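Local coordinates for protein peptidase (Yersinia bercovieri, PDB 5NYW) that is of unknown function but, as an ancestral beta-subunit (Anbu) related to proteasome and HslV subunits, is probably an Ntn-hydrolase-type peptidase, at residues M6-L12 against G124-F128; R31-L35 against V45-A49; L191-M196 against Q207-E213. All coordinates share one frame. Residue numbers count along the deposited sequence, not the author numbering.

Contact 1. Residues M6-L12 against G124-F128; sequences MRLSSGL and GLRLF
M6 and R7 are extended, in the strand that begins earlier in the chain; the chain then reverses and returns as the strand beginning at G11. M6 points away from residues 124-128, and its side chain packs on A171 of helix 168-185, while its carbonyl carbon C lies 4.2 Å from L127 CD2. R7 points toward G124-F128, and its CA is 6.5 Å from that of L127, too far for backbone pairing. With chi1 to chi3 all t, its side chain spans the gap, and NE donates a hydrogen bond to L125 O (3.0 Å, 165°), which lies at the edge of the guanidinium. L8 points away too, its side chain packing on L168 and A171, yet its carbonyl O sits 3.4 Å from L125 CD1. S9 (-63/-35) and S10 (-96/-7) have type I turn conformations, and L8 N bonds to G11 O at 2.9 Å, so the hairpin has a two-residue loop. G11 (161/-168) adopts a backbone in which a CB would collide with the preceding carbonyl O; its bare CA comes within 3.3 Å of L125 CD1. L125 (m, t) thereby inserts beneath the turn and has more of its surface covered than any other residue of the contact (117 Å²). L12 (m) then turns toward the other segment, bringing CD1 to 3.8 Å from L125 CD2 and CD2 to 4.1 Å from L127 CB. L127 (t, p) also points inward; R126 points away, paired with E138. Leucines of two stacked sheets, with no backbone hydrogen bond between these segments and helices over the outer sides, are characteristic of the αββα sandwich of Ntn hydrolases.

Contact 2. Residues R31-L35 against V45-A49; sequences RKLHL and VVQSA
V45-A49 is extended throughout, whereas in R31-L35 the strand starts at L33, after K32 (-120/22) departs from beta geometry. The two run antiparallel as arms of the hairpin formed by strands 33-38 and 42-50, with axes 4.9 Å apart at closest and directions at 155°. H34 and V46 form the hydrogen-bonded pair (CA-CA 5.3 Å): H34 N to V46 O at 3.0 Å and V46 N to H34 O at 3.1 Å. Flanking it are two non-hydrogen-bonded pairs, with L33 CA 4.7 Å from Q47 CA and L35 CA 5.0 Å from V45 CA. Pairing continues into the loop, where S48 N donates to K32 O (3.2 Å), an oxygen also approached by Q47 CA at 3.2 Å. On one face, looking toward the other sheet and F14, L33 CG touches V45 CG1 (4.0 Å), L35 CD2 touches V45 CG2 (3.7 Å), and L33 CD1 lies 4.3 Å from Q47 NE2, whose amide bonds to S16. H34 and V46 occupy the reverse face, where H34 meets V59 of helix 52-65. Two side-chain bonds brace the bend: H34 NE2 to R31 O (3.1 Å) and R31 NH1 to L33 O (2.8 Å). K32 (m, t, t, m) extends beyond the pairing, and its NZ bonds to the hydroxyls of T1 and T20 while its side chain packs on D17. The hairpin thus fixes a buried lysine at the N-terminal threonine, consistent with the Thr-Asp-Lys active site of proteasome beta-subunits, in which such a lysine helps activate the nucleophile.

Contact 3. Residues L191-M196 against Q207-E213; sequences LPLDVM and QQYRITE
Q207 presents its carbonyl O to M196 CA at 3.1 Å. Q208 and M196 follow as a non-hydrogen-bonded antiparallel pair (CA-CA 4.2 Å); Q208 NE2 bonds weakly to a water (2.8 Å) that donates to D194 OD1 (3.1 Å). Y209 is hydrogen-bonded with V195 in both directions, Y209 N to V195 O at 2.8 Å and V195 N to Y209 O at 2.9 Å, and V195 CG2 rests 3.5 Å from Y209 CB, at the ring edge. R210 (chi1 t, chi3 m) faces D194 in a salt bridge, NE to OD1 at 3.1 Å, with a weak NH1 to OD2 bond of 3.4 Å. P192, after a cis peptide, lies over the guanidinium face (CG to CZ 4.3 Å), and D142 of a neighbouring subunit takes R210 NH2. I211 pairs with L193, with L193 N to I211 O at 2.8 Å and I211 N to L193 O at 2.9 Å; its CD1 touches V195 CG1 (3.8 Å) beneath helices 168-185 and 216-234. Past T212, E213 CA meets L191 CD1 at 3.8 Å. The strand segments lie 4.7 Å apart at 157° and, being consecutive in the chain, form a beta hairpin, with strand 193-199 also paired to strand 11-23, in one sheet of the αββα sandwich of Ntn hydrolases.

How the contacts relate
The three contacts sample both sheets of the sandwich. In sequence, contact 2 falls between the two segments of contact 1, and contact 3 follows both. Contact 2 lies within the sheet containing strands 33-38, 42-50 and 126-130, contact 3 within that of strands 2-7, 11-23 and 193-199, and contact 1 bridges the two. Contacts 2 and 3 have centres about 12 Å apart and touch: L33 CD1 is 3.5 Å from D194 O, and L35 CD2 is 3.7 Å from M196 SD. Contact 1 is more remote, its centre about 16 Å from that of contact 2 and 20 Å from that of contact 3. The sheets are therefore joined at separate places, one of them close to T1.

Contact 1. Residues M6-L12 against G124-F128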
loop_
_atom_site.group_PDB
_atom_site.type_symbol
_atom_site.label_atom_id
_atom_site.label_comp_id
_atom_site.label_asym_id
_atom_site.label_seq_id
_atom_site.Cartn_x
_atom_site.Cartn_y
_atom_site.Cartn_z
ATOM N N MET L 6 7.307 34.683 -29.618
ATOM C CA MET L 6 6.844 34.386 -30.959
ATOM C C MET L 6 7.934 33.699 -31.776
ATOM O O MET L 6 9.081 34.153 -31.790
ATOM C CB MET L 6 6.405 35.672 -31.669
ATOM C CG MET L 6 5.324 36.449 -30.957
ATOM S SD MET L 6 5.183 38.149 -31.541
ATOM C CE MET L 6 3.709 38.708 -30.693
ATOM N N ARG L 7 7.585 32.588 -32.420
ATOM C CA ARG L 7 8.502 31.911 -33.334
ATOM C C ARG L 7 8.074 32.081 -34.784
ATOM O O ARG L 7 7.063 31.520 -35.206
ATOM C CB ARG L 7 8.605 30.424 -33.001
ATOM C CG ARG L 7 9.470 29.617 -33.957
ATOM C CD ARG L 7 9.388 28.140 -33.608
ATOM N NE ARG L 7 10.031 27.274 -34.599
ATOM C CZ ARG L 7 9.394 26.660 -35.594
ATOM N NH1 ARG L 7 10.074 25.895 -36.428
ATOM N NH2 ARG L 7 8.079 26.800 -35.748
ATOM N N LEU L 8 8.879 32.812 -35.550
ATOM C CA LEU L 8 8.582 33.130 -36.941
ATOM C C LEU L 8 9.628 32.500 -37.834
ATOM O O LEU L 8 10.593 31.930 -37.332
ATOM C CB LEU L 8 8.555 34.635 -37.160
ATOM C CG LEU L 8 7.848 35.397 -36.049
ATOM C CD1 LEU L 8 8.482 36.756 -35.907
ATOM C CD2 LEU L 8 6.358 35.491 -36.342
ATOM N N SER L 9 9.428 32.580 -39.146
ATOM C CA SER L 9 10.373 31.992 -40.090
ATOM C C SER L 9 11.762 32.631 -40.012
ATOM O O SER L 9 12.776 31.952 -40.209
ATOM C CB SER L 9 9.825 32.075 -41.517
ATOM O OG SER L 9 9.512 33.405 -41.870
ATOM N N SER L 10 11.802 33.934 -39.745
ATOM C CA SER L 10 13.058 34.688 -39.743
ATOM C C SER L 10 13.713 34.873 -38.366
ATOM O O SER L 10 14.821 35.399 -38.277
ATOM C CB SER L 10 12.829 36.060 -40.395
ATOM O OG SER L 10 11.674 36.695 -39.879
ATOM N N GLY L 11 13.035 34.462 -37.298
ATOM C CA GLY L 11 13.563 34.617 -35.949
ATOM C C GLY L 11 12.538 34.537 -34.821
ATOM O O GLY L 11 11.376 34.180 -35.034
ATOM N N LEU L 12 12.963 34.922 -33.623
ATOM C CA LEU L 12 12.096 34.911 -32.451
ATOM C C LEU L 12 11.930 36.308 -31.862
ATOM O O LEU L 12 12.856 37.124 -31.904
ATOM C CB LEU L 12 12.651 33.969 -31.383
ATOM C CG LEU L 12 12.601 32.456 -31.554
ATOM C CD1 LEU L 12 13.917 31.879 -31.189
ATOM C CD2 LEU L 12 11.570 31.944 -30.581
ATOM N N GLY L 124 17.300 24.795 -36.176
ATOM C CA GLY L 124 16.570 26.029 -36.389
ATOM C C GLY L 124 16.019 26.575 -35.084
ATOM O O GLY L 124 16.393 26.147 -33.999
ATOM N N LEU L 125 15.144 27.555 -35.187
ATOM C CA LEU L 125 14.529 28.141 -34.012
ATOM C C LEU L 125 13.586 27.184 -33.348
ATOM O O LEU L 125 12.826 26.507 -34.027
ATOM C CB LEU L 125 13.757 29.381 -34.390
ATOM C CG LEU L 125 14.528 30.328 -35.270
ATOM C CD1 LEU L 125 13.518 31.327 -35.726
ATOM C CD2 LEU L 125 15.660 30.960 -34.488
ATOM N N ARG L 126 13.620 27.126 -32.021
ATOM C CA ARG L 126 12.631 26.333 -31.298
ATOM C C ARG L 126 12.092 27.121 -30.106
ATOM O O ARG L 126 12.812 27.900 -29.485
ATOM C CB ARG L 126 13.225 24.997 -30.853
ATOM C CG ARG L 126 13.734 24.180 -32.014
ATOM C CD ARG L 126 14.208 22.790 -31.626
ATOM N NE ARG L 126 13.104 21.861 -31.405
ATOM C CZ ARG L 126 13.268 20.560 -31.195
ATOM N NH1 ARG L 126 14.494 20.044 -31.201
ATOM N NH2 ARG L 126 12.214 19.768 -31.007
ATOM N N LEU L 127 10.808 26.935 -29.820
ATOM C CA LEU L 127 10.115 27.644 -28.741
ATOM C C LEU L 127 9.212 26.686 -27.968
ATOM O O LEU L 127 8.429 25.972 -28.581
ATOM C CB LEU L 127 9.285 28.796 -29.307
ATOM C CG LEU L 127 8.332 29.522 -28.352
ATOM C CD1 LEU L 127 9.097 30.190 -27.234
ATOM C CD2 LEU L 127 7.429 30.519 -29.092
ATOM N N PHE L 128 9.329 26.659 -26.636
ATOM C CA PHE L 128 8.532 25.757 -25.786
ATOM C C PHE L 128 7.753 26.485 -24.700
ATOM O O PHE L 128 8.150 27.563 -24.228
ATOM C CB PHE L 128 9.393 24.684 -25.067
ATOM C CG PHE L 128 10.091 23.704 -25.994
ATOM C CD1 PHE L 128 11.202 24.082 -26.742
ATOM C CD2 PHE L 128 9.581 22.428 -26.171
ATOM C CE1 PHE L 128 11.828 23.185 -27.593
ATOM C CE2 PHE L 128 10.184 21.542 -27.033
ATOM C CZ PHE L 128 11.313 21.918 -27.746
#

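Contact 2. Residues R31-L35 against V45-A49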
loop_
_atom_site.group_PDB
_atom_site.type_symbol
_atom_site.label_atom_id
_atom_site.label_comp_id
_atom_site.label_asym_id
_atom_site.label_seq_id
_atom_site.Cartn_x
_atom_site.Cartn_y
_atom_site.Cartn_z
ATOM N N ARG L 31 12.842 41.072 -12.942
ATOM C CA ARG L 31 13.029 40.736 -14.351
ATOM C C ARG L 31 12.470 39.332 -14.682
ATOM O O ARG L 31 12.705 38.368 -13.947
ATOM C CB ARG L 31 14.502 40.885 -14.719
ATOM C CG ARG L 31 14.831 40.674 -16.174
ATOM C CD ARG L 31 16.178 41.281 -16.471
ATOM N NE ARG L 31 17.173 40.760 -15.549
ATOM C CZ ARG L 31 17.914 39.686 -15.787
ATOM N NH1 ARG L 31 17.762 39.020 -16.926
ATOM N NH2 ARG L 31 18.796 39.274 -14.881
ATOM N N LYS L 32 11.733 39.243 -15.795
ATOM C CA LYS L 32 11.019 38.030 -16.214
ATOM C C LYS L 32 11.506 37.541 -17.583
ATOM O O LYS L 32 10.805 36.839 -18.323
ATOM C CB LYS L 32 9.501 38.286 -16.245
ATOM C CG LYS L 32 8.891 38.668 -14.887
ATOM C CD LYS L 32 7.414 39.005 -14.995
ATOM C CE LYS L 32 6.834 39.438 -13.648
ATOM N NZ LYS L 32 6.909 38.398 -12.575
ATOM N N LEU L 33 12.710 37.969 -17.926
ATOM C CA LEU L 33 13.364 37.532 -19.147
ATOM C C LEU L 33 14.855 37.333 -18.847
ATOM O O LEU L 33 15.577 38.298 -18.573
ATOM C CB LEU L 33 13.140 38.536 -20.272
ATOM C CG LEU L 33 13.517 38.131 -21.700
ATOM C CD1 LEU L 33 12.691 38.968 -22.654
ATOM C CD2 LEU L 33 15.015 38.310 -21.995
ATOM N N HIS L 34 15.319 36.088 -18.898
ATOM C CA HIS L 34 16.707 35.791 -18.559
ATOM C C HIS L 34 17.406 35.141 -19.738
ATOM O O HIS L 34 16.759 34.480 -20.551
ATOM C CB HIS L 34 16.755 34.912 -17.311
ATOM C CG HIS L 34 16.294 35.619 -16.070
ATOM N ND1 HIS L 34 17.157 36.310 -15.246
ATOM C CD2 HIS L 34 15.061 35.790 -15.550
ATOM C CE1 HIS L 34 16.475 36.844 -14.249
ATOM N NE2 HIS L 34 15.197 36.556 -14.413
ATOM N N LEU L 35 18.718 35.348 -19.852
ATOM C CA LEU L 35 19.446 34.934 -21.060
ATOM C C LEU L 35 20.510 33.881 -20.810
ATOM O O LEU L 35 21.261 33.968 -19.844
ATOM C CB LEU L 35 20.121 36.137 -21.716
ATOM C CG LEU L 35 19.293 37.126 -22.533
ATOM C CD1 LEU L 35 20.174 38.300 -22.912
ATOM C CD2 LEU L 35 18.710 36.470 -23.767
ATOM N N VAL L 45 16.496 31.742 -24.232
ATOM C CA VAL L 45 15.708 32.702 -23.458
ATOM C C VAL L 45 14.668 32.006 -22.593
ATOM O O VAL L 45 13.898 31.167 -23.080
ATOM C CB VAL L 45 14.980 33.711 -24.378
ATOM C CG1 VAL L 45 14.120 34.669 -23.561
ATOM C CG2 VAL L 45 15.984 34.481 -25.208
ATOM N N VAL L 46 14.640 32.365 -21.312
ATOM C CA VAL L 46 13.647 31.827 -20.392
ATOM C C VAL L 46 12.765 32.935 -19.828
ATOM O O VAL L 46 13.277 33.913 -19.276
ATOM C CB VAL L 46 14.316 31.088 -19.222
ATOM C CG1 VAL L 46 13.263 30.603 -18.245
ATOM C CG2 VAL L 46 15.157 29.917 -19.731
ATOM N N GLN L 47 11.448 32.795 -19.949
ATOM C CA GLN L 47 10.553 33.808 -19.392
ATOM C C GLN L 47 9.722 33.267 -18.235
ATOM O O GLN L 47 9.238 32.134 -18.292
ATOM C CB GLN L 47 9.638 34.352 -20.485
ATOM C CG GLN L 47 10.350 35.231 -21.503
ATOM C CD GLN L 47 9.496 35.471 -22.738
ATOM O OE1 GLN L 47 9.189 34.537 -23.484
ATOM N NE2 GLN L 47 9.094 36.721 -22.953
ATOM N N SER L 48 9.510 34.095 -17.213
ATOM C CA SER L 48 8.894 33.617 -15.983
ATOM C C SER L 48 7.554 34.254 -15.680
ATOM O O SER L 48 7.355 35.470 -15.850
ATOM C CB SER L 48 9.811 33.844 -14.777
ATOM O OG SER L 48 11.054 33.207 -14.944
ATOM N N ALA L 49 6.666 33.391 -15.192
ATOM C CA ALA L 49 5.361 33.740 -14.669
ATOM C C ALA L 49 4.989 32.781 -13.539
ATOM O O ALA L 49 5.517 31.681 -13.441
ATOM C CB ALA L 49 4.335 33.682 -15.754
#

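Contact 3. Residues L191-M196 against Q207-E213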
loop_
_atom_site.group_PDB
_atom_site.type_symbol
_atom_site.label_atom_id
_atom_site.label_comp_id
_atom_site.label_asym_id
_atom_site.label_seq_id
_atom_site.Cartn_x
_atom_site.Cartn_y
_atom_site.Cartn_z
ATOM N N LEU L 191 5.015 48.300 -16.283
ATOM C CA LEU L 191 6.322 48.681 -16.773
ATOM C C LEU L 191 7.302 48.594 -15.618
ATOM O O LEU L 191 6.889 48.598 -14.468
ATOM C CB LEU L 191 6.298 50.106 -17.356
ATOM C CG LEU L 191 5.591 50.380 -18.696
ATOM C CD1 LEU L 191 5.506 51.899 -19.017
ATOM C CD2 LEU L 191 6.217 49.605 -19.828
ATOM N N PRO L 192 8.607 48.503 -15.903
ATOM C CA PRO L 192 9.288 48.453 -17.197
ATOM C C PRO L 192 9.101 47.116 -17.912
ATOM O O PRO L 192 8.787 46.093 -17.288
ATOM C CB PRO L 192 10.754 48.631 -16.821
ATOM C CG PRO L 192 10.842 48.103 -15.420
ATOM C CD PRO L 192 9.561 48.532 -14.781
ATOM N N LEU L 193 9.393 47.117 -19.203
ATOM C CA LEU L 193 9.322 45.914 -20.017
ATOM C C LEU L 193 10.720 45.395 -20.283
ATOM O O LEU L 193 11.697 46.142 -20.212
ATOM C CB LEU L 193 8.623 46.199 -21.345
ATOM C CG LEU L 193 7.191 46.724 -21.385
ATOM C CD1 LEU L 193 6.732 46.808 -22.842
ATOM C CD2 LEU L 193 6.213 45.893 -20.527
ATOM N N ASP L 194 10.827 44.106 -20.554
ATOM C CA ASP L 194 12.082 43.557 -21.061
ATOM C C ASP L 194 11.741 42.838 -22.344
ATOM O O ASP L 194 10.850 41.987 -22.368
ATOM C CB ASP L 194 12.742 42.637 -20.034
ATOM C CG ASP L 194 13.286 43.410 -18.821
ATOM O OD1 ASP L 194 14.101 44.358 -18.982
ATOM O OD2 ASP L 194 12.861 43.086 -17.694
ATOM N N VAL L 195 12.382 43.261 -23.427
ATOM C CA VAL L 195 12.121 42.733 -24.755
ATOM C C VAL L 195 13.404 42.304 -25.478
ATOM O O VAL L 195 14.513 42.701 -25.114
ATOM C CB VAL L 195 11.383 43.780 -25.628
ATOM C CG1 VAL L 195 10.123 44.293 -24.937
ATOM C CG2 VAL L 195 12.303 44.934 -25.967
ATOM N N MET L 196 13.250 41.471 -26.495
ATOM C CA MET L 196 14.378 41.067 -27.313
ATOM C C MET L 196 13.973 40.560 -28.690
ATOM O O MET L 196 12.968 39.877 -28.837
ATOM C CB MET L 196 15.193 39.995 -26.607
ATOM C CG MET L 196 16.252 39.418 -27.502
ATOM S SD MET L 196 17.320 38.313 -26.633
ATOM C CE MET L 196 18.060 37.439 -28.012
ATOM N N GLN L 207 20.210 42.575 -29.616
ATOM C CA GLN L 207 18.915 43.231 -29.614
ATOM C C GLN L 207 18.080 42.873 -28.381
ATOM O O GLN L 207 16.955 42.389 -28.506
ATOM C CB GLN L 207 18.143 42.901 -30.890
ATOM C CG GLN L 207 18.798 43.422 -32.148
ATOM C CD GLN L 207 17.963 43.194 -33.398
ATOM O OE1 GLN L 207 16.961 43.873 -33.636
ATOM N NE2 GLN L 207 18.384 42.233 -34.211
ATOM N N GLN L 208 18.640 43.112 -27.195
ATOM C CA GLN L 208 17.886 43.027 -25.949
ATOM C C GLN L 208 17.666 44.424 -25.388
ATOM O O GLN L 208 18.610 45.202 -25.300
ATOM C CB GLN L 208 18.605 42.207 -24.910
ATOM C CG GLN L 208 17.724 41.957 -23.722
ATOM C CD GLN L 208 18.498 41.553 -22.500
ATOM O OE1 GLN L 208 19.715 41.362 -22.552
ATOM N NE2 GLN L 208 17.797 41.419 -21.379
ATOM N N TYR L 209 16.441 44.739 -24.966
ATOM C CA TYR L 209 16.102 46.117 -24.593
ATOM C C TYR L 209 15.251 46.216 -23.329
ATOM O O TYR L 209 14.293 45.458 -23.159
ATOM C CB TYR L 209 15.326 46.767 -25.738
ATOM C CG TYR L 209 16.035 46.783 -27.067
ATOM C CD1 TYR L 209 17.179 47.544 -27.267
ATOM C CD2 TYR L 209 15.593 45.975 -28.116
ATOM C CE1 TYR L 209 17.835 47.542 -28.497
ATOM C CE2 TYR L 209 16.250 45.961 -29.340
ATOM C CZ TYR L 209 17.366 46.748 -29.521
ATOM O OH TYR L 209 18.011 46.741 -30.734
ATOM N N ARG L 210 15.550 47.202 -22.486
ATOM C CA ARG L 210 14.655 47.541 -21.376
ATOM C C ARG L 210 13.785 48.755 -21.706
ATOM O O ARG L 210 14.280 49.843 -21.992
ATOM C CB ARG L 210 15.432 47.815 -20.079
ATOM C CG ARG L 210 14.541 48.420 -18.982
ATOM C CD ARG L 210 15.011 48.122 -17.580
ATOM N NE ARG L 210 14.662 46.777 -17.126
ATOM C CZ ARG L 210 14.727 46.394 -15.855
ATOM N NH1 ARG L 210 14.389 45.163 -15.503
ATOM N NH2 ARG L 210 15.125 47.248 -14.928
ATOM N N ILE L 211 12.478 48.565 -21.656
ATOM C CA ILE L 211 11.554 49.640 -21.975
ATOM C C ILE L 211 10.914 50.247 -20.739
ATOM O O ILE L 211 10.026 49.648 -20.127
ATOM C CB ILE L 211 10.477 49.130 -22.923
ATOM C CG1 ILE L 211 11.130 48.753 -24.257
ATOM C CG2 ILE L 211 9.407 50.182 -23.138
ATOM C CD1 ILE L 211 10.223 48.040 -25.184
ATOM N N THR L 212 11.346 51.461 -20.400
ATOM C CA THR L 212 10.790 52.174 -19.252
ATOM C C THR L 212 9.696 53.090 -19.724
ATOM O O THR L 212 9.436 53.176 -20.925
ATOM C CB THR L 212 11.805 53.047 -18.520
ATOM O OG1 THR L 212 12.084 54.211 -19.310
ATOM C CG2 THR L 212 13.075 52.265 -18.193
ATOM N N GLU L 213 9.072 53.765 -18.761
ATOM C CA GLU L 213 8.005 54.740 -19.001
ATOM C C GLU L 213 8.486 55.900 -19.900
ATOM O O GLU L 213 7.688 56.580 -20.542
ATOM C CB GLU L 213 7.483 55.297 -17.664
ATOM C CG GLU L 213 8.582 56.036 -16.870
ATOM C CD GLU L 213 8.168 56.488 -15.469
ATOM O OE1 GLU L 213 6.954 56.597 -15.203
ATOM O OE2 GLU L 213 9.068 56.760 -14.640
HETATM O O HOH W 1 16.194 43.756 -21.213
#